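Local coordinates for enterotoxin-like toxin X (Staphylococcus aureus, PDB 5U75), which inhibits phagocytosis and killing by human neutrophils by binding several of their surface glycoproteins in a sialic acid-dependent manner, at residues Tyr70-Arg75 against Leu158-Asn163; Glu88-Lys93 against Ile146-Ile151; Gly117-Asn122 against Lys152-Glu157; Asp33-Asp38 against Ile98-His103; Val62-Glu67 against Arg81-Asn86. All coordinates share one frame; numbering follows the deposited sequence. Where two conformers were deposited one is given.

Interaction 1 of 5, residues Tyr70-Arg75 against Leu158-Asn163; sequences YTVAGR and LVKSVN
At this end of the beta-grasp sheet, strands 61-72 and 151-160 run parallel, pairing Y70 with L158, T71 with V159 and V72 with K160. Y70, V72, L158 and K160 share one face, and the Y70 ring touches the other three. With CG anti to the backbone N (chi1 180°), its ring presents an edge to L158, whose CB lies near the ring plane, 3.9 Å from Y70 CD1. V72 CG2 covers one ring face toward the rim. K160 lies beside Y70 and points the same way, so that K160 CD approaches Y70 OH to 3.4 Å. Bends at chi3 (82°) and chi4 then carry K160 NZ to V162 O, 2.9 Å away, while NZ also makes a salt bridge to D164. T71 uses both its N-H and its carbonyl: T71 N donates to L158 O at 2.8 Å, and T71 O accepts from K160 N. A73 N follows, its bond to K160 O lying almost along the carbonyl axis. The strand ends in a type I' turn from V72 to R75. N163 crosses V72 at about a right angle, with ND2 3.5 Å from V72 CG1, and one water donates to both V72 O and N163 OD1.

Interaction 2 of 5, residues Glu88-Lys93 against Ile146-Ile151; sequences EVVTLK and INTDDI
I146 makes the main apolar contact between strand 145-147 and the segment that leads from strand 89-91 into helix 92-104. Its CB sits 4.1 Å from V90 O. CG2 is anti to the backbone N and CG1 anti to the carbonyl carbon (chi1 -63°), which sends the longer branch toward the helix start. At its tip, I146 CD1 meets L92 CD1 at 3.8 Å and also touches L92 CB. I146 and V90 exchange two backbone bonds: V90 N donates to I146 O at 2.8 Å, and I146 N donates to V90 O nearly along the C=O axis. Further along, T148 N donates to E88 O, and N147 OD1 accepts from D149 N in an Asx turn. T148 OG1 is hydrogen-bonded to N86 O, at the end of strand 75-86. L92 belongs to the glycan pocket and touches the bound sialic acid. This antiparallel pair lies at the N-terminal end of helix 92-104, with I146 on L95, L92 on I121 of strand 118-123 and T148 on V62 of strand 61-72.

Interaction 3 of 5, residues Gly117-Asn122 against Lys152-Glu157; sequences GNIVIN and KNVTFE
Two amides and a phenyl ring are the flat groups that carry the contact where strand 118-123 meets strand 151-160 antiparallel. The N122 amide works at its edge: ND2 donates in its own plane to N153 OD1 and T155 OG1, each 3.0 Å away. N153 lies alongside N122, its amide turned 50° from the other, so N122 ND2 stands above the N153 carbonyl plane. The F156 ring meets H103 edge-to-face, while F156 CB packs beside I119 CG1. On that face I119 CG2 presses against V154 CG1 at 3.4 Å, tighter than normal carbon contact. At the centre V120 and T155 bond both ways, V120 N reaching T155 O almost straight at 2.7 Å. K152 and N153 both oppose N122, a classic beta bulge in which N122 O accepts from K152 N at 2.7 Å. The chemistry is split by face: carbon against carbon beneath helix 92-104, and on the other side N122, whose ND2 spends both hydrogens across the strands, which should fix its amide flip.

Interaction 4 of 5, residues Asp33-Asp38 against Ile98-His103; sequences DRYSKD and IIRFAH
This is a packing contact without direct hydrogen bonds, in which the end of helix 23-35 and the residues after it lie against the central beta-grasp helix, 92-104. Its main element is a CH-pi interaction: R100 CD stands 3.5 Å from the Y35 ring centroid, over the face. The R100 chain, extended from CG to NE, runs on along the ring, and its guanidinium, turned only 5° from the ring plane, sets CZ 3.4 Å from Y35 OH. R34 CG covers the opposite ring face. F101 instead offers its edge to backbone carbonyls, F101 CE2 lying 3.3 Å from S36 O. The polar tips are satisfied nearby: D96 takes a salt bridge from R100 NE and a hydrogen bond with Y35 OH, which also accepts from L137 N, and R100 NH1 donates to K135 O, a residue of the glycan pocket. The carbonyls suit the slightly positive rim of F101, and the guanidinium over the tyrosine oxygen, with the L137 N-H, may make that hydroxyl somewhat more acidic, an effect D96 would oppose.

Interaction 5 of 5, residues Val62-Glu67 against Arg81-Asn86; sequences VRIHLE and RNITLN
Backbone bonds pair strands 61-72 and 75-86 in antiparallel register. V62 and L85 bond both ways, V62 N reaching L85 O at 2.8 Å nearly along the C=O axis; I64 and I83 do the same. Among the polar side chains, R63 and T84 lie side by side. R63 extends with CG anti to the backbone N and bends at chi3 (-68°), which brings its guanidinium edge-on to the threonine. R63 NE donates to T84 OG1 at 2.8 Å and R63 NH2 to the same oxygen at 3.2 Å, both in the guanidinium plane, while NH1 goes to R55 O. H65 stands beside N82, ring and amide 76° apart, with H65 ND1 3.5 Å from N82 CB. A water in the imidazole plane, 2.7 Å from H65 ND1, accepts from N82 ND2; N82 OD1 takes the backbone NH of S53. Apolar contacts occupy the other face: I64 CB meets I83 CG1, and I64 CD1 meets L85 CD1 at 3.9 Å. There I83 rests on I99, L85 on L95 and L66 on A102, all of helix 92-104, the beta-grasp pattern, in which a mixed sheet packs one face against a central helix.

From the N terminus, residues 33-38 open interaction 4, which closes at helix 92-104 and encloses the hairpin of interaction 5. Residues 70-75, between the hairpin segments, open interaction 1; this contact closes last, at 158-163, so it crosses interactions 4 and 5 and encloses interactions 2 and 3. Interaction 2 starts before interaction 4 has closed and crosses it, and also crosses interaction 3, whose first segment follows the helix. Interactions 5, 3 and 1 assemble neighbouring strands of the mixed sheet, V154 bonding to H65 and E67 between interactions 3 and 5. Interaction 4 sets helices together, with I99 and H103 packed on that sheet, while interaction 2 joins the helix start to strand 145-147.

Interaction 1 of 5, residues Tyr70-Arg75 against Leu158-Asn163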
# COMPACT_ATOMS: atom_id res chain seq x y z
N TYR A 70 -6.54 2.65 10.21
CA TYR A 70 -7.67 2.56 9.31
C TYR A 70 -8.90 2.71 10.22
O TYR A 70 -9.17 1.85 11.04
CB TYR A 70 -7.69 1.20 8.61
CG TYR A 70 -8.83 0.97 7.65
CD1 TYR A 70 -9.17 1.93 6.69
CD2 TYR A 70 -9.57 -0.21 7.66
CE1 TYR A 70 -10.21 1.72 5.80
CE2 TYR A 70 -10.59 -0.43 6.76
CZ TYR A 70 -10.89 0.54 5.82
OH TYR A 70 -11.91 0.33 4.94
N THR A 71 -9.61 3.82 10.07
CA THR A 71 -10.69 4.17 10.99
C THR A 71 -11.99 4.05 10.22
O THR A 71 -12.15 4.73 9.22
CB THR A 71 -10.50 5.60 11.54
OG1 THR A 71 -9.24 5.70 12.19
CG2 THR A 71 -11.60 5.96 12.57
N VAL A 72 -12.89 3.17 10.66
CA VAL A 72 -14.15 2.93 9.98
C VAL A 72 -15.29 3.41 10.88
O VAL A 72 -15.41 2.94 12.02
CB VAL A 72 -14.36 1.45 9.64
CG1 VAL A 72 -15.66 1.25 8.87
CG2 VAL A 72 -13.18 0.93 8.79
N ALA A 73 -16.08 4.34 10.36
CA ALA A 73 -17.20 4.93 11.11
C ALA A 73 -16.78 5.35 12.53
O ALA A 73 -17.47 5.08 13.51
CB ALA A 73 -18.37 3.96 11.15
N GLY A 74 -15.63 6.00 12.61
CA GLY A 74 -15.12 6.56 13.85
C GLY A 74 -14.48 5.59 14.84
O GLY A 74 -14.21 5.99 15.96
N ARG A 75 -14.23 4.33 14.43
CA ARG A 75 -13.56 3.34 15.25
C ARG A 75 -12.22 3.03 14.61
O ARG A 75 -12.17 2.67 13.43
CB ARG A 75 -14.37 2.07 15.36
CG ARG A 75 -15.71 2.23 16.06
CD ARG A 75 -16.43 0.89 16.18
NE ARG A 75 -17.72 0.99 16.87
CZ ARG A 75 -17.90 0.95 18.19
NH1 ARG A 75 -16.86 0.83 19.03
NH2 ARG A 75 -19.15 1.04 18.69
N LEU A 158 -6.03 6.36 7.31
CA LEU A 158 -7.09 6.17 6.36
C LEU A 158 -8.43 6.12 7.08
O LEU A 158 -8.53 5.61 8.21
CB LEU A 158 -6.85 4.90 5.57
CG LEU A 158 -5.51 4.87 4.81
CD1 LEU A 158 -5.44 3.58 4.00
CD2 LEU A 158 -5.34 6.09 3.91
N VAL A 159 -9.45 6.63 6.39
CA VAL A 159 -10.79 6.75 6.95
C VAL A 159 -11.81 6.21 5.94
O VAL A 159 -11.76 6.54 4.76
CB VAL A 159 -11.10 8.23 7.29
CG1 VAL A 159 -12.57 8.42 7.65
CG2 VAL A 159 -10.20 8.70 8.42
N LYS A 160 -12.71 5.35 6.42
CA LYS A 160 -13.89 4.96 5.68
C LYS A 160 -15.10 5.42 6.53
O LYS A 160 -15.34 4.90 7.61
CB LYS A 160 -13.91 3.47 5.41
CG LYS A 160 -14.97 3.09 4.39
CD LYS A 160 -14.75 1.71 3.81
CE LYS A 160 -15.28 0.62 4.72
NZ LYS A 160 -16.76 0.46 4.66
N SER A 161 -15.84 6.40 6.03
CA SER A 161 -16.84 7.09 6.85
C SER A 161 -18.01 6.24 7.31
O SER A 161 -18.58 6.48 8.38
CB SER A 161 -17.34 8.32 6.13
OG SER A 161 -16.27 9.22 5.98
N VAL A 162 -18.38 5.25 6.52
CA VAL A 162 -19.50 4.40 6.88
C VAL A 162 -19.11 2.94 6.72
O VAL A 162 -18.23 2.60 5.93
CB VAL A 162 -20.77 4.73 6.05
CG1 VAL A 162 -21.20 6.18 6.29
CG2 VAL A 162 -20.54 4.51 4.57
N ASN A 163 -19.76 2.09 7.50
CA ASN A 163 -19.72 0.66 7.25
C ASN A 163 -20.62 0.31 6.10
O ASN A 163 -21.53 1.07 5.77
CB ASN A 163 -20.14 -0.12 8.48
CG ASN A 163 -19.00 -0.32 9.43
OD1 ASN A 163 -18.89 0.39 10.44
ND2 ASN A 163 -18.10 -1.24 9.09
O HOH W 1 -7.21 6.56 10.54
O HOH W 2 -16.84 0.75 12.56

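Interaction 2 of 5, residues Glu88-Lys93 against Ile146-Ile151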
# COMPACT_ATOMS: atom_id res chain seq x y z
N GLU A 88 16.87 -2.86 -4.44
CA GLU A 88 17.05 -2.47 -5.84
C GLU A 88 16.31 -1.19 -6.09
O GLU A 88 15.47 -0.79 -5.28
CB GLU A 88 16.52 -3.54 -6.81
CG GLU A 88 15.06 -3.84 -6.68
CD GLU A 88 14.60 -5.01 -7.56
OE1 GLU A 88 15.33 -5.45 -8.46
OE2 GLU A 88 13.48 -5.47 -7.34
N VAL A 89 16.56 -0.61 -7.26
CA VAL A 89 15.81 0.57 -7.70
C VAL A 89 14.57 0.06 -8.42
O VAL A 89 14.67 -0.75 -9.37
CB VAL A 89 16.66 1.51 -8.57
CG1 VAL A 89 15.85 2.71 -9.04
CG2 VAL A 89 17.87 1.98 -7.77
N VAL A 90 13.40 0.48 -7.94
CA VAL A 90 12.10 0.12 -8.49
C VAL A 90 11.37 1.42 -8.86
O VAL A 90 11.85 2.52 -8.57
CB VAL A 90 11.24 -0.72 -7.50
CG1 VAL A 90 11.98 -1.99 -7.07
CG2 VAL A 90 10.83 0.08 -6.26
N THR A 91 10.23 1.28 -9.52
CA THR A 91 9.41 2.44 -9.85
C THR A 91 8.39 2.69 -8.75
O THR A 91 8.01 1.78 -7.99
CB THR A 91 8.66 2.30 -11.19
OG1 THR A 91 7.70 1.26 -11.12
CG2 THR A 91 9.64 2.05 -12.36
N LEU A 92 7.95 3.94 -8.69
CA LEU A 92 6.83 4.30 -7.82
C LEU A 92 5.54 3.54 -8.19
O LEU A 92 4.76 3.18 -7.33
CB LEU A 92 6.62 5.81 -7.79
CG LEU A 92 5.51 6.34 -6.87
CD1 LEU A 92 5.67 5.82 -5.45
CD2 LEU A 92 5.56 7.87 -6.91
N LYS A 93 5.35 3.23 -9.48
CA LYS A 93 4.19 2.43 -9.86
C LYS A 93 4.24 1.09 -9.15
O LYS A 93 3.24 0.62 -8.61
CB LYS A 93 4.10 2.23 -11.37
CG LYS A 93 2.85 1.48 -11.80
CD LYS A 93 2.79 1.31 -13.31
CE LYS A 93 1.46 0.75 -13.75
NZ LYS A 93 1.55 0.22 -15.15
N ILE A 146 12.92 4.77 -7.20
CA ILE A 146 13.10 4.69 -5.75
C ILE A 146 13.92 3.44 -5.41
O ILE A 146 13.57 2.32 -5.78
CB ILE A 146 11.72 4.57 -5.05
CG1 ILE A 146 10.89 5.85 -5.30
CG2 ILE A 146 11.89 4.33 -3.55
CD1 ILE A 146 9.44 5.76 -4.92
N ASN A 147 15.02 3.65 -4.67
CA ASN A 147 15.80 2.55 -4.15
C ASN A 147 15.07 2.05 -2.92
O ASN A 147 14.84 2.81 -1.97
CB ASN A 147 17.22 3.00 -3.83
CG ASN A 147 18.15 1.84 -3.50
OD1 ASN A 147 17.76 0.88 -2.84
ND2 ASN A 147 19.40 1.95 -3.92
N THR A 148 14.69 0.77 -2.92
CA THR A 148 13.93 0.21 -1.78
C THR A 148 14.72 0.29 -0.46
O THR A 148 14.14 0.30 0.60
CB THR A 148 13.52 -1.26 -2.02
OG1 THR A 148 14.70 -2.04 -2.25
CG2 THR A 148 12.62 -1.39 -3.21
N ASP A 149 16.05 0.34 -0.54
CA ASP A 149 16.89 0.51 0.63
C ASP A 149 16.87 1.95 1.20
O ASP A 149 17.45 2.21 2.27
CB ASP A 149 18.32 0.08 0.30
CG ASP A 149 19.21 0.00 1.52
OD1 ASP A 149 18.83 -0.66 2.49
OD2 ASP A 149 20.28 0.64 1.51
N ASP A 150 16.19 2.87 0.51
CA ASP A 150 16.00 4.24 0.98
C ASP A 150 14.75 4.39 1.84
O ASP A 150 14.56 5.44 2.44
CB ASP A 150 15.89 5.21 -0.22
CG ASP A 150 15.98 6.68 0.19
OD1 ASP A 150 16.81 6.99 1.08
OD2 ASP A 150 15.20 7.51 -0.36
N ILE A 151 13.91 3.36 1.90
CA ILE A 151 12.61 3.47 2.55
C ILE A 151 12.74 3.19 4.04
O ILE A 151 13.28 2.15 4.43
CB ILE A 151 11.58 2.53 1.93
CG1 ILE A 151 11.45 2.84 0.45
CG2 ILE A 151 10.24 2.67 2.66
CD1 ILE A 151 10.72 1.78 -0.33

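Interaction 3 of 5, residues Gly117-Asn122 against Lys152-Glu157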
# COMPACT_ATOMS: atom_id res chain seq x y z
N GLY A 117 -7.77 9.64 2.82
CA GLY A 117 -6.56 9.78 3.60
C GLY A 117 -5.37 9.29 2.80
O GLY A 117 -5.50 8.65 1.75
N ASN A 118 -4.20 9.60 3.31
CA ASN A 118 -2.97 9.32 2.61
C ASN A 118 -2.20 8.17 3.20
O ASN A 118 -2.13 8.01 4.42
CB ASN A 118 -2.06 10.52 2.61
CG ASN A 118 -2.68 11.71 1.90
OD1 ASN A 118 -3.49 11.54 0.99
ND2 ASN A 118 -2.31 12.90 2.34
N ILE A 119 -1.57 7.43 2.30
CA ILE A 119 -0.51 6.48 2.64
C ILE A 119 0.80 7.18 2.28
O ILE A 119 0.94 7.69 1.17
CB ILE A 119 -0.68 5.18 1.83
CG1 ILE A 119 -2.06 4.57 2.07
CG2 ILE A 119 0.41 4.17 2.19
CD1 ILE A 119 -2.48 3.57 1.00
N VAL A 120 1.77 7.22 3.20
CA VAL A 120 3.00 7.96 2.97
C VAL A 120 4.22 7.05 3.06
O VAL A 120 4.46 6.43 4.08
CB VAL A 120 3.15 9.14 3.96
CG1 VAL A 120 4.42 9.93 3.67
CG2 VAL A 120 1.90 10.03 3.89
N ILE A 121 5.01 7.02 1.98
CA ILE A 121 6.28 6.34 1.97
C ILE A 121 7.30 7.33 2.54
O ILE A 121 7.51 8.39 1.94
CB ILE A 121 6.70 5.91 0.54
CG1 ILE A 121 5.59 5.10 -0.15
CG2 ILE A 121 7.99 5.12 0.58
CD1 ILE A 121 5.83 4.84 -1.63
N ASN A 122 7.89 7.01 3.69
CA ASN A 122 8.89 7.86 4.33
C ASN A 122 10.27 7.33 4.04
O ASN A 122 10.51 6.12 4.18
CB ASN A 122 8.67 7.87 5.84
CG ASN A 122 7.30 8.41 6.20
OD1 ASN A 122 7.00 9.56 5.89
ND2 ASN A 122 6.45 7.57 6.75
N LYS A 152 12.26 4.12 4.85
CA LYS A 152 12.23 3.95 6.30
C LYS A 152 11.04 3.11 6.74
O LYS A 152 11.21 2.07 7.37
CB LYS A 152 12.19 5.30 7.00
CG LYS A 152 12.16 5.22 8.51
CD LYS A 152 12.14 6.62 9.10
CE LYS A 152 12.15 6.61 10.62
NZ LYS A 152 10.78 6.83 11.14
N ASN A 153 9.85 3.57 6.40
CA ASN A 153 8.61 2.86 6.68
C ASN A 153 7.49 3.47 5.83
O ASN A 153 7.73 4.39 5.06
CB ASN A 153 8.24 2.90 8.19
CG ASN A 153 7.85 4.28 8.68
OD1 ASN A 153 7.90 5.27 7.96
ND2 ASN A 153 7.40 4.34 9.92
N VAL A 154 6.28 2.95 6.00
CA VAL A 154 5.10 3.50 5.35
C VAL A 154 4.13 3.83 6.46
O VAL A 154 3.80 2.97 7.27
CB VAL A 154 4.47 2.49 4.36
CG1 VAL A 154 3.09 2.98 3.88
CG2 VAL A 154 5.39 2.27 3.18
N THR A 155 3.69 5.09 6.52
CA THR A 155 2.69 5.46 7.49
C THR A 155 1.37 5.74 6.80
O THR A 155 1.33 5.97 5.58
CB THR A 155 3.15 6.68 8.30
OG1 THR A 155 3.54 7.74 7.43
CG2 THR A 155 4.32 6.31 9.18
N PHE A 156 0.27 5.70 7.55
CA PHE A 156 -1.01 6.03 6.96
C PHE A 156 -2.06 6.36 7.99
O PHE A 156 -2.01 5.83 9.10
CB PHE A 156 -1.56 4.85 6.10
CG PHE A 156 -1.66 3.55 6.84
CD1 PHE A 156 -0.54 2.74 7.02
CD2 PHE A 156 -2.87 3.11 7.33
CE1 PHE A 156 -0.63 1.54 7.70
CE2 PHE A 156 -2.98 1.89 8.00
CZ PHE A 156 -1.85 1.10 8.19
N GLU A 157 -3.01 7.19 7.58
CA GLU A 157 -4.20 7.51 8.38
C GLU A 157 -5.37 7.50 7.41
O GLU A 157 -5.63 8.51 6.75
CB GLU A 157 -4.09 8.89 9.03
CG GLU A 157 -2.79 9.13 9.77
CD GLU A 157 -2.67 10.55 10.29
OE1 GLU A 157 -3.38 11.44 9.78
OE2 GLU A 157 -1.85 10.77 11.21
O HOH W 3 -4.17 11.12 5.63

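Interaction 4 of 5, residues Asp33-Asp38 against Ile98-His103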
# COMPACT_ATOMS: atom_id res chain seq x y z
N ASP A 33 -9.76 -3.70 -8.22
CA ASP A 33 -9.34 -4.56 -9.34
C ASP A 33 -7.90 -4.30 -9.76
O ASP A 33 -7.20 -5.24 -10.10
CB ASP A 33 -10.27 -4.39 -10.55
CG ASP A 33 -11.63 -5.03 -10.33
OD1 ASP A 33 -11.77 -5.95 -9.49
OD2 ASP A 33 -12.56 -4.61 -11.03
N ARG A 34 -7.49 -3.04 -9.73
CA ARG A 34 -6.11 -2.68 -10.02
C ARG A 34 -5.16 -3.21 -8.96
O ARG A 34 -4.20 -3.92 -9.27
CB ARG A 34 -5.96 -1.16 -10.11
CG ARG A 34 -4.51 -0.73 -10.24
CD ARG A 34 -4.34 0.71 -10.59
NE ARG A 34 -2.93 1.11 -10.54
CZ ARG A 34 -2.42 2.19 -11.09
NH1 ARG A 34 -1.11 2.44 -11.00
NH2 ARG A 34 -3.18 3.05 -11.77
N TYR A 35 -5.43 -2.87 -7.71
CA TYR A 35 -4.44 -3.07 -6.65
C TYR A 35 -4.47 -4.44 -5.96
O TYR A 35 -3.57 -4.75 -5.17
CB TYR A 35 -4.57 -1.93 -5.64
CG TYR A 35 -4.07 -0.60 -6.16
CD1 TYR A 35 -2.71 -0.39 -6.37
CD2 TYR A 35 -4.94 0.46 -6.43
CE1 TYR A 35 -2.23 0.82 -6.80
CE2 TYR A 35 -4.46 1.69 -6.88
CZ TYR A 35 -3.10 1.88 -7.07
OH TYR A 35 -2.60 3.09 -7.50
N SER A 36 -5.50 -5.26 -6.24
CA SER A 36 -5.60 -6.61 -5.67
C SER A 36 -4.80 -7.66 -6.44
O SER A 36 -4.68 -8.78 -5.97
CB SER A 36 -7.06 -7.08 -5.59
OG SER A 36 -7.66 -7.12 -6.87
N LYS A 37 -4.26 -7.28 -7.59
CA LYS A 37 -3.47 -8.22 -8.41
C LYS A 37 -2.16 -8.51 -7.71
O LYS A 37 -1.50 -7.59 -7.23
CB LYS A 37 -3.22 -7.65 -9.79
CG LYS A 37 -4.51 -7.46 -10.57
CD LYS A 37 -4.24 -7.25 -12.04
CE LYS A 37 -5.54 -7.26 -12.82
NZ LYS A 37 -5.26 -6.91 -14.24
N ASP A 38 -1.80 -9.79 -7.65
CA ASP A 38 -0.63 -10.22 -6.91
C ASP A 38 0.65 -10.27 -7.77
O ASP A 38 1.65 -10.86 -7.36
CB ASP A 38 -0.90 -11.53 -6.19
CG ASP A 38 -0.95 -12.71 -7.12
OD1 ASP A 38 -1.07 -12.53 -8.35
OD2 ASP A 38 -0.85 -13.82 -6.59
N ILE A 98 2.48 -2.51 -4.66
CA ILE A 98 2.73 -3.50 -3.61
C ILE A 98 2.21 -3.01 -2.26
O ILE A 98 1.61 -3.77 -1.50
CB ILE A 98 4.24 -3.86 -3.54
CG1 ILE A 98 4.66 -4.53 -4.86
CG2 ILE A 98 4.53 -4.75 -2.34
CD1 ILE A 98 6.16 -4.68 -5.03
N ILE A 99 2.42 -1.72 -1.98
CA ILE A 99 1.91 -1.14 -0.75
C ILE A 99 0.39 -1.24 -0.68
O ILE A 99 -0.14 -1.68 0.34
CB ILE A 99 2.38 0.31 -0.56
CG1 ILE A 99 3.87 0.32 -0.23
CG2 ILE A 99 1.59 1.01 0.55
CD1 ILE A 99 4.52 1.67 -0.38
N ARG A 100 -0.31 -0.84 -1.73
CA ARG A 100 -1.78 -0.90 -1.68
C ARG A 100 -2.29 -2.33 -1.62
O ARG A 100 -3.28 -2.60 -0.94
CB ARG A 100 -2.42 -0.11 -2.82
CG ARG A 100 -2.02 1.34 -2.82
CD ARG A 100 -3.04 2.23 -3.51
NE ARG A 100 -2.44 3.45 -4.00
CZ ARG A 100 -3.08 4.53 -4.42
NH1 ARG A 100 -4.40 4.63 -4.35
NH2 ARG A 100 -2.37 5.55 -4.89
N PHE A 101 -1.59 -3.27 -2.28
CA PHE A 101 -1.89 -4.69 -2.14
C PHE A 101 -1.88 -5.14 -0.66
O PHE A 101 -2.80 -5.83 -0.20
CB PHE A 101 -0.90 -5.53 -2.96
CG PHE A 101 -1.16 -7.00 -2.91
CD1 PHE A 101 -0.64 -7.78 -1.88
CD2 PHE A 101 -1.92 -7.62 -3.90
CE1 PHE A 101 -0.87 -9.15 -1.83
CE2 PHE A 101 -2.15 -8.99 -3.86
CZ PHE A 101 -1.63 -9.76 -2.83
N ALA A 102 -0.86 -4.71 0.08
CA ALA A 102 -0.76 -4.99 1.52
C ALA A 102 -1.93 -4.40 2.32
O ALA A 102 -2.45 -5.03 3.25
CB ALA A 102 0.56 -4.50 2.05
N HIS A 103 -2.37 -3.20 1.93
CA HIS A 103 -3.58 -2.61 2.54
C HIS A 103 -4.85 -3.39 2.24
O HIS A 103 -5.67 -3.63 3.14
CB HIS A 103 -3.75 -1.15 2.14
CG HIS A 103 -2.76 -0.24 2.78
ND1 HIS A 103 -3.07 0.54 3.88
CD2 HIS A 103 -1.46 0.01 2.51
CE1 HIS A 103 -2.02 1.24 4.24
NE2 HIS A 103 -1.02 0.93 3.42

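Interaction 5 of 5, residues Val62-Glu67 against Arg81-Asn86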
# COMPACT_ATOMS: atom_id res chain seq x y z
N VAL A 62 15.00 -6.01 2.18
CA VAL A 62 14.55 -5.07 3.19
C VAL A 62 13.14 -5.45 3.57
O VAL A 62 12.43 -6.06 2.77
CB VAL A 62 14.56 -3.60 2.70
CG1 VAL A 62 15.99 -3.15 2.44
CG2 VAL A 62 13.72 -3.40 1.47
N ARG A 63 12.73 -5.07 4.78
CA ARG A 63 11.36 -5.21 5.23
C ARG A 63 10.86 -3.82 5.58
O ARG A 63 11.47 -3.13 6.39
CB ARG A 63 11.24 -6.12 6.44
CG ARG A 63 9.79 -6.36 6.84
CD ARG A 63 9.66 -7.64 7.65
NE ARG A 63 9.95 -8.82 6.81
CZ ARG A 63 10.63 -9.91 7.20
NH1 ARG A 63 11.14 -10.05 8.42
NH2 ARG A 63 10.80 -10.89 6.33
N ILE A 64 9.77 -3.43 4.95
CA ILE A 64 9.18 -2.11 5.14
C ILE A 64 7.87 -2.30 5.89
O ILE A 64 6.94 -2.95 5.40
CB ILE A 64 8.97 -1.43 3.78
CG1 ILE A 64 10.33 -1.25 3.09
CG2 ILE A 64 8.20 -0.12 3.94
CD1 ILE A 64 10.18 -0.95 1.63
N HIS A 65 7.82 -1.77 7.11
CA HIS A 65 6.63 -1.91 7.95
C HIS A 65 5.61 -0.82 7.64
O HIS A 65 5.99 0.33 7.43
CB HIS A 65 7.02 -1.90 9.42
CG HIS A 65 7.86 -3.07 9.79
ND1 HIS A 65 7.32 -4.30 10.10
CD2 HIS A 65 9.21 -3.23 9.80
CE1 HIS A 65 8.30 -5.16 10.34
NE2 HIS A 65 9.45 -4.54 10.16
N LEU A 66 4.36 -1.24 7.55
CA LEU A 66 3.22 -0.34 7.36
C LEU A 66 2.70 -0.05 8.76
O LEU A 66 2.25 -0.96 9.46
CB LEU A 66 2.17 -1.00 6.49
CG LEU A 66 2.43 -0.91 4.97
CD1 LEU A 66 3.79 -1.41 4.53
CD2 LEU A 66 1.33 -1.64 4.23
N GLU A 67 2.79 1.22 9.17
CA GLU A 67 2.48 1.63 10.54
C GLU A 67 1.44 2.74 10.47
O GLU A 67 1.74 3.85 10.05
CB GLU A 67 3.75 2.11 11.24
CG GLU A 67 4.85 1.06 11.29
CD GLU A 67 6.09 1.54 12.03
OE1 GLU A 67 7.21 1.31 11.53
OE2 GLU A 67 5.93 2.16 13.11
N ARG A 81 0.93 -4.98 9.00
CA ARG A 81 1.32 -5.50 7.69
C ARG A 81 2.71 -4.99 7.37
O ARG A 81 3.15 -3.96 7.88
CB ARG A 81 0.35 -5.05 6.60
CG ARG A 81 -1.07 -5.59 6.72
CD ARG A 81 -1.15 -7.09 6.51
NE ARG A 81 -2.52 -7.59 6.51
CZ ARG A 81 -3.26 -7.87 7.59
NH1 ARG A 81 -2.82 -7.66 8.81
NH2 ARG A 81 -4.50 -8.34 7.43
N ASN A 82 3.43 -5.75 6.55
CA ASN A 82 4.75 -5.33 6.12
C ASN A 82 5.07 -5.96 4.77
O ASN A 82 4.45 -6.96 4.38
CB ASN A 82 5.82 -5.65 7.18
CG ASN A 82 5.90 -7.12 7.55
OD1 ASN A 82 6.19 -7.97 6.70
ND2 ASN A 82 5.67 -7.43 8.82
N ILE A 83 5.99 -5.34 4.05
CA ILE A 83 6.37 -5.83 2.74
C ILE A 83 7.86 -6.13 2.74
O ILE A 83 8.67 -5.36 3.24
CB ILE A 83 5.92 -4.92 1.59
CG1 ILE A 83 6.60 -3.54 1.65
CG2 ILE A 83 4.39 -4.80 1.62
CD1 ILE A 83 6.20 -2.60 0.53
N THR A 84 8.20 -7.29 2.19
CA THR A 84 9.57 -7.77 2.14
C THR A 84 10.01 -7.74 0.69
O THR A 84 9.44 -8.45 -0.15
CB THR A 84 9.69 -9.19 2.74
OG1 THR A 84 9.20 -9.19 4.09
CG2 THR A 84 11.15 -9.64 2.75
N LEU A 85 11.03 -6.92 0.39
CA LEU A 85 11.44 -6.64 -0.98
C LEU A 85 12.94 -6.82 -1.17
O LEU A 85 13.71 -6.68 -0.23
CB LEU A 85 11.11 -5.19 -1.36
CG LEU A 85 9.69 -4.66 -1.12
CD1 LEU A 85 9.66 -3.19 -1.47
CD2 LEU A 85 8.69 -5.44 -1.95
N ASN A 86 13.34 -7.08 -2.40
CA ASN A 86 14.76 -7.02 -2.75
C ASN A 86 15.27 -5.58 -2.74
O ASN A 86 14.51 -4.65 -3.05
CB ASN A 86 15.01 -7.67 -4.11
CG ASN A 86 14.77 -9.17 -4.07
OD1 ASN A 86 14.80 -9.79 -3.01
ND2 ASN A 86 14.52 -9.76 -5.22
O HOH W 4 4.79 -5.22 10.63
O HOH W 5 2.93 -3.24 10.88